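Local structure of DNA primase (2AU3) at residues A[17-22]-A[65-70]; A[24-29]-A[33-38]. The protein synthesizes the short RNA primers that DNA polymerase extends during DNA replication, as the DnaG-type primase of Aquifex aeolicus. All coordinates share one frame; numbering follows the deposited sequence.

Contact 1. Residues A[17-22]-A[65-70]; sequences VDVISE and GDAIKF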
loop_
_atom_site.group_PDB
_atom_site.type_symbol
_atom_site.label_atom_id
_atom_site.label_comp_id
_atom_site.label_asym_id
_atom_site.label_seq_id
_atom_site.Cartn_x
_atom_site.Cartn_y
_atom_site.Cartn_z
ATOM N N VAL A 17 21.867 11.400 7.896
ATOM C CA VAL A 17 22.927 11.964 7.072
ATOM C C VAL A 17 24.277 11.874 7.795
ATOM O O VAL A 17 25.263 11.390 7.231
ATOM C CB VAL A 17 22.594 13.425 6.641
ATOM C CG1 VAL A 17 23.776 14.084 5.931
ATOM C CG2 VAL A 17 21.390 13.442 5.727
ATOM N N ASP A 18 24.323 12.310 9.047
ATOM C CA ASP A 18 25.560 12.165 9.834
ATOM C C ASP A 18 26.001 10.696 9.967
ATOM O O ASP A 18 27.194 10.391 9.818
ATOM C CB ASP A 18 25.431 12.788 11.235
ATOM C CG ASP A 18 25.163 14.290 11.196
ATOM O OD1 ASP A 18 25.677 14.986 10.293
ATOM O OD2 ASP A 18 24.446 14.864 12.042
ATOM N N VAL A 19 25.074 9.780 10.250
ATOM C CA VAL A 19 25.541 8.387 10.428
ATOM C C VAL A 19 26.037 7.700 9.174
ATOM O O VAL A 19 27.087 7.061 9.216
ATOM C CB VAL A 19 24.696 7.446 11.399
ATOM C CG1 VAL A 19 23.447 8.079 11.918
ATOM C CG2 VAL A 19 24.457 6.038 10.820
ATOM N N ILE A 20 25.335 7.862 8.051
ATOM C CA ILE A 20 25.764 7.205 6.828
ATOM C C ILE A 20 27.045 7.848 6.244
ATOM O O ILE A 20 27.879 7.161 5.627
ATOM C CB ILE A 20 24.591 7.133 5.807
ATOM C CG1 ILE A 20 23.397 6.374 6.447
ATOM C CG2 ILE A 20 25.046 6.472 4.501
ATOM C CD1 ILE A 20 22.317 5.833 5.464
ATOM N N SER A 21 27.209 9.150 6.455
ATOM C CA SER A 21 28.399 9.858 5.965
ATOM C C SER A 21 29.712 9.364 6.603
ATOM O O SER A 21 30.770 9.474 5.996
ATOM C CB SER A 21 28.255 11.374 6.161
ATOM O OG SER A 21 29.292 12.066 5.470
ATOM N N GLU A 22 29.636 8.830 7.820
ATOM C CA GLU A 22 30.774 8.162 8.448
ATOM C C GLU A 22 31.276 6.975 7.601
ATOM O O GLU A 22 32.478 6.702 7.553
ATOM C CB GLU A 22 30.385 7.664 9.844
ATOM C CG GLU A 22 29.911 8.769 10.793
ATOM C CD GLU A 22 30.410 8.580 12.217
ATOM O OE1 GLU A 22 30.079 7.559 12.854
ATOM O OE2 GLU A 22 31.121 9.467 12.717
ATOM N N GLY A 65 15.632 1.801 4.746
ATOM C CA GLY A 65 15.324 1.862 6.161
ATOM C C GLY A 65 15.868 3.098 6.866
ATOM O O GLY A 65 16.283 4.074 6.223
ATOM N N ASP A 66 15.870 3.058 8.199
ATOM C CA ASP A 66 16.372 4.182 8.981
ATOM C C ASP A 66 17.875 4.061 9.236
ATOM O O ASP A 66 18.561 3.174 8.683
ATOM C CB ASP A 66 15.560 4.390 10.295
ATOM C CG ASP A 66 15.737 3.236 11.304
ATOM O OD1 ASP A 66 16.610 2.378 11.092
ATOM O OD2 ASP A 66 15.042 3.102 12.346
ATOM N N ALA A 67 18.394 4.989 10.034
ATOM C CA ALA A 67 19.818 5.042 10.310
ATOM C C ALA A 67 20.322 3.820 11.090
ATOM O O ALA A 67 21.364 3.262 10.760
ATOM C CB ALA A 67 20.153 6.335 11.059
ATOM N N ILE A 68 19.593 3.408 12.125
ATOM C CA ILE A 68 19.996 2.237 12.889
ATOM C C ILE A 68 20.094 1.013 11.971
ATOM O O ILE A 68 21.032 0.192 12.078
ATOM C CB ILE A 68 18.980 1.935 14.009
ATOM C CG1 ILE A 68 18.990 3.061 15.062
ATOM C CG2 ILE A 68 19.291 0.546 14.641
ATOM C CD1 ILE A 68 17.803 3.012 16.043
ATOM N N LYS A 69 19.103 0.878 11.098
ATOM C CA LYS A 69 19.044 -0.238 10.178
ATOM C C LYS A 69 20.238 -0.224 9.218
ATOM O O LYS A 69 20.805 -1.276 8.924
ATOM C CB LYS A 69 17.733 -0.208 9.395
ATOM C CG LYS A 69 17.715 -1.161 8.223
ATOM C CD LYS A 69 16.307 -1.645 7.971
ATOM C CE LYS A 69 16.305 -2.889 7.127
ATOM N NZ LYS A 69 15.156 -2.849 6.190
ATOM N N PHE A 70 20.634 0.959 8.740
ATOM C CA PHE A 70 21.840 1.033 7.909
ATOM C C PHE A 70 23.050 0.416 8.644
ATOM O O PHE A 70 23.795 -0.385 8.084
ATOM C CB PHE A 70 22.176 2.464 7.465
ATOM C CG PHE A 70 23.472 2.540 6.684
ATOM C CD1 PHE A 70 23.500 2.250 5.314
ATOM C CD2 PHE A 70 24.672 2.808 7.337
ATOM C CE1 PHE A 70 24.702 2.275 4.593
ATOM C CE2 PHE A 70 25.889 2.840 6.614
ATOM C CZ PHE A 70 25.900 2.560 5.257
#
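Flanking A67, whose methyl packs on V19, D66 OD1 accepts K69 N at 2.9 Å. The N-H...O angle of 161° and an approach nearly along the C-O axis mark a straight capping bond, so D66 is the N-cap of helix 67-75. F70 N closes the first turn on D66 O. D66 OD2 turns to the hydroxyl of Y79, a second partner that helps fix the rotation of the carboxylate.

Just past this cap, A67 and F70, three residues apart, both point at helix 16-23, where V19 and I20 receive them. V19 CG1 lies 3.8 Å from A67 CB, and its chi1 of 5° leaves that methyl almost eclipsed with the backbone N, an unusual valine geometry. The larger patch is I20 on F70. I20 CG1 sits beside its backbone N and 4.1 Å from the centroid of the F70 ring, 21° off the ring normal: a CH-pi contact over one face. Around it, CD1 reaches F70 CG at 3.7 Å, while the CG2 branch comes to 4.1 Å from CZ, so the isoleucine spans the ring from its root to its far end. With F70 CG anti to the backbone N, the ring is carried out to meet it.

The two helices belong to the zinc-binding domain, a zinc ribbon of the CHC2 type, and all four touching residues are buried. The Y23 ring packs edge-to-face with F70, whose side chain lies about 9 Å from the zinc ion. V19 and A67 share I14 as a further neighbour. On another side of helix 67-75, K69 NZ forms salt bridges with D110 and D114 and bonds to G64 O, tying the domain to helix 101-122.

Contact 2. Residues A[24-29]-A[33-38]; sequences LNLEKV and YRTNCP. With ZN (zinc ion), chain B.
Y33 crosses the K28 side chain obliquely and that of L26 at about a right angle. Its CB is 3.9 Å from L26 CB; CG nears E27 O and L26 CB, CD1 meets K28 CA, CE1 meets K28 CB, CZ meets K28 CD, and at the tip OH lies 3.4 Å from K28 CD. The lysine chain, bent at chi2 (144°), lays its methylenes against CE1, CZ and OH; its NZ bonds to G30 O and stands 5.8 Å from the Y33 ring centroid, at most a weak cation-pi attraction.

K28 and Y33 form an antiparallel non-hydrogen-bonded pair. Beside them, E27 and R34 are a hydrogen-bonded pair, joined by E27 N to R34 O (3.0 Å) and R34 N to E27 O (2.9 Å). On that face E27 OE1 makes a 3.5 Å salt bridge to R34 NH2, with the carboxylate and guanidinium planes 66° apart. A water in the guanidinium plane also links R34 NE to E27 OE1.

At the end of strand 32-35, T35 OG1 donates to N25 O, in the loop before strand 27-29, at 2.7 Å. C37 SG then binds the zinc ion at 2.3 Å, with H40, C58 and C61.

Strand 32-35 lies between 27-29 and 47-50, and helix 16-23 packs against L26 and Y33.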
loop_
_atom_site.group_PDB
_atom_site.type_symbol
_atom_site.label_atom_id
_atom_site.label_comp_id
_atom_site.label_asym_id
_atom_site.label_seq_id
_atom_site.Cartn_x
_atom_site.Cartn_y
_atom_site.Cartn_z
ATOM N N LEU A 24 29.986 6.146 4.151
ATOM C CA LEU A 24 29.979 6.364 2.705
ATOM C C LEU A 24 30.317 7.796 2.264
ATOM O O LEU A 24 30.096 8.771 3.004
ATOM C CB LEU A 24 28.634 5.926 2.090
ATOM C CG LEU A 24 28.097 4.541 2.498
ATOM C CD1 LEU A 24 26.702 4.266 1.919
ATOM C CD2 LEU A 24 29.087 3.428 2.134
ATOM N N ASN A 25 30.864 7.897 1.053
ATOM C CA ASN A 25 31.041 9.172 0.385
ATOM C C ASN A 25 29.717 9.618 -0.224
ATOM O O ASN A 25 29.272 9.065 -1.232
ATOM C CB ASN A 25 32.103 9.068 -0.718
ATOM C CG ASN A 25 33.361 8.361 -0.256
ATOM O OD1 ASN A 25 34.022 8.804 0.676
ATOM N ND2 ASN A 25 33.704 7.260 -0.918
ATOM N N LEU A 26 29.092 10.619 0.384
ATOM C CA LEU A 26 27.772 11.042 -0.041
ATOM C C LEU A 26 27.910 12.303 -0.881
ATOM O O LEU A 26 28.577 13.265 -0.466
ATOM C CB LEU A 26 26.850 11.276 1.164
ATOM C CG LEU A 26 26.469 10.069 2.035
ATOM C CD1 LEU A 26 25.596 10.511 3.185
ATOM C CD2 LEU A 26 25.772 8.989 1.228
ATOM N N GLU A 27 27.319 12.275 -2.072
ATOM C CA GLU A 27 27.236 13.459 -2.919
ATOM C C GLU A 27 25.839 14.047 -2.798
ATOM O O GLU A 27 24.856 13.314 -2.852
ATOM C CB GLU A 27 27.473 13.101 -4.388
ATOM C CG GLU A 27 27.526 14.340 -5.290
ATOM C CD GLU A 27 27.221 14.060 -6.755
ATOM O OE1 GLU A 27 26.975 12.879 -7.113
ATOM O OE2 GLU A 27 27.231 15.036 -7.560
ATOM N N LYS A 28 25.749 15.365 -2.647
ATOM C CA LYS A 28 24.463 16.024 -2.522
ATOM C C LYS A 28 23.835 16.149 -3.899
ATOM O O LYS A 28 24.409 16.781 -4.776
ATOM C CB LYS A 28 24.613 17.413 -1.891
ATOM C CG LYS A 28 23.274 17.967 -1.349
ATOM C CD LYS A 28 23.480 18.781 -0.068
ATOM C CE LYS A 28 22.145 19.176 0.591
ATOM N NZ LYS A 28 21.137 19.627 -0.396
ATOM N N VAL A 29 22.675 15.528 -4.081
ATOM C CA VAL A 29 21.909 15.611 -5.340
ATOM C C VAL A 29 20.537 16.190 -4.974
ATOM O O VAL A 29 19.741 15.540 -4.286
ATOM C CB VAL A 29 21.802 14.216 -6.051
ATOM C CG1 VAL A 29 21.120 13.199 -5.151
ATOM C CG2 VAL A 29 21.060 14.316 -7.384
ATOM N N TYR A 33 21.027 12.869 -0.758
ATOM C CA TYR A 33 22.404 12.449 -1.014
ATOM C C TYR A 33 22.368 11.127 -1.724
ATOM O O TYR A 33 21.437 10.347 -1.541
ATOM C CB TYR A 33 23.199 12.313 0.284
ATOM C CG TYR A 33 23.438 13.626 0.976
ATOM C CD1 TYR A 33 24.558 14.392 0.678
ATOM C CD2 TYR A 33 22.549 14.103 1.935
ATOM C CE1 TYR A 33 24.786 15.606 1.306
ATOM C CE2 TYR A 33 22.771 15.317 2.575
ATOM C CZ TYR A 33 23.898 16.060 2.264
ATOM O OH TYR A 33 24.128 17.287 2.872
ATOM N N ARG A 34 23.361 10.888 -2.573
ATOM C CA ARG A 34 23.459 9.613 -3.241
ATOM C C ARG A 34 24.909 9.148 -3.287
ATOM O O ARG A 34 25.847 9.959 -3.169
ATOM C CB ARG A 34 22.844 9.662 -4.644
ATOM C CG ARG A 34 23.787 10.186 -5.679
ATOM C CD ARG A 34 23.421 9.884 -7.126
ATOM N NE ARG A 34 24.405 10.545 -7.993
ATOM C CZ ARG A 34 24.139 11.090 -9.167
ATOM N NH1 ARG A 34 22.911 11.062 -9.660
ATOM N NH2 ARG A 34 25.104 11.680 -9.847
ATOM N N THR A 35 25.073 7.839 -3.445
ATOM C CA THR A 35 26.384 7.200 -3.501
ATOM C C THR A 35 26.173 5.802 -4.086
ATOM O O THR A 35 25.036 5.444 -4.441
ATOM C CB THR A 35 27.019 7.158 -2.081
ATOM O OG1 THR A 35 28.359 6.642 -2.145
ATOM C CG2 THR A 35 26.300 6.175 -1.189
ATOM N N ASN A 36 27.241 5.025 -4.256
ATOM C CA ASN A 36 27.064 3.669 -4.781
ATOM C C ASN A 36 26.669 2.780 -3.629
ATOM O O ASN A 36 27.192 2.920 -2.520
ATOM C CB ASN A 36 28.330 3.114 -5.457
ATOM C CG ASN A 36 28.894 4.039 -6.516
ATOM O OD1 ASN A 36 28.504 3.984 -7.682
ATOM N ND2 ASN A 36 29.845 4.866 -6.123
ATOM N N CYS A 37 25.781 1.834 -3.895
ATOM C CA CYS A 37 25.295 0.950 -2.841
ATOM C C CYS A 37 26.392 -0.014 -2.338
ATOM O O CYS A 37 27.089 -0.629 -3.138
ATOM C CB CYS A 37 24.071 0.179 -3.325
ATOM S SG CYS A 37 23.303 -0.845 -2.056
ATOM N N PRO A 38 26.539 -0.131 -1.017
ATOM C CA PRO A 38 27.528 -1.049 -0.433
ATOM C C PRO A 38 26.985 -2.479 -0.279
ATOM O O PRO A 38 27.723 -3.363 0.167
ATOM C CB PRO A 38 27.775 -0.443 0.957
ATOM C CG PRO A 38 26.440 0.191 1.324
ATOM C CD PRO A 38 25.779 0.591 0.018
HETATM ZN ZN ZN B . 21.587 -1.616 -3.321
HETATM O O HOH W 1 26.819 9.716 -6.373
#

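How the contacts relate
From the N terminus the chain runs through helix 16-23 and a short connection into strand 27-29, and a tight turn brings it back as strand 32-35, closing the short loop of contact 2. It then runs through the remaining sheet strands, giving zinc ligands before and after strand 47-50, to helix 67-75, where contact 1 closes a longer loop with contact 2 nested inside. The two centres are 12 Å apart, and the contacts touch directly: V17 CG1 lies 3.7 Å from Y33 CE2, F70 CZ lies 3.8 Å from L24 CD1, and L26 CD1 approaches S21 N. Contact 1 thus joins the helices preceding and following the sheet, and contact 2 its first two strands.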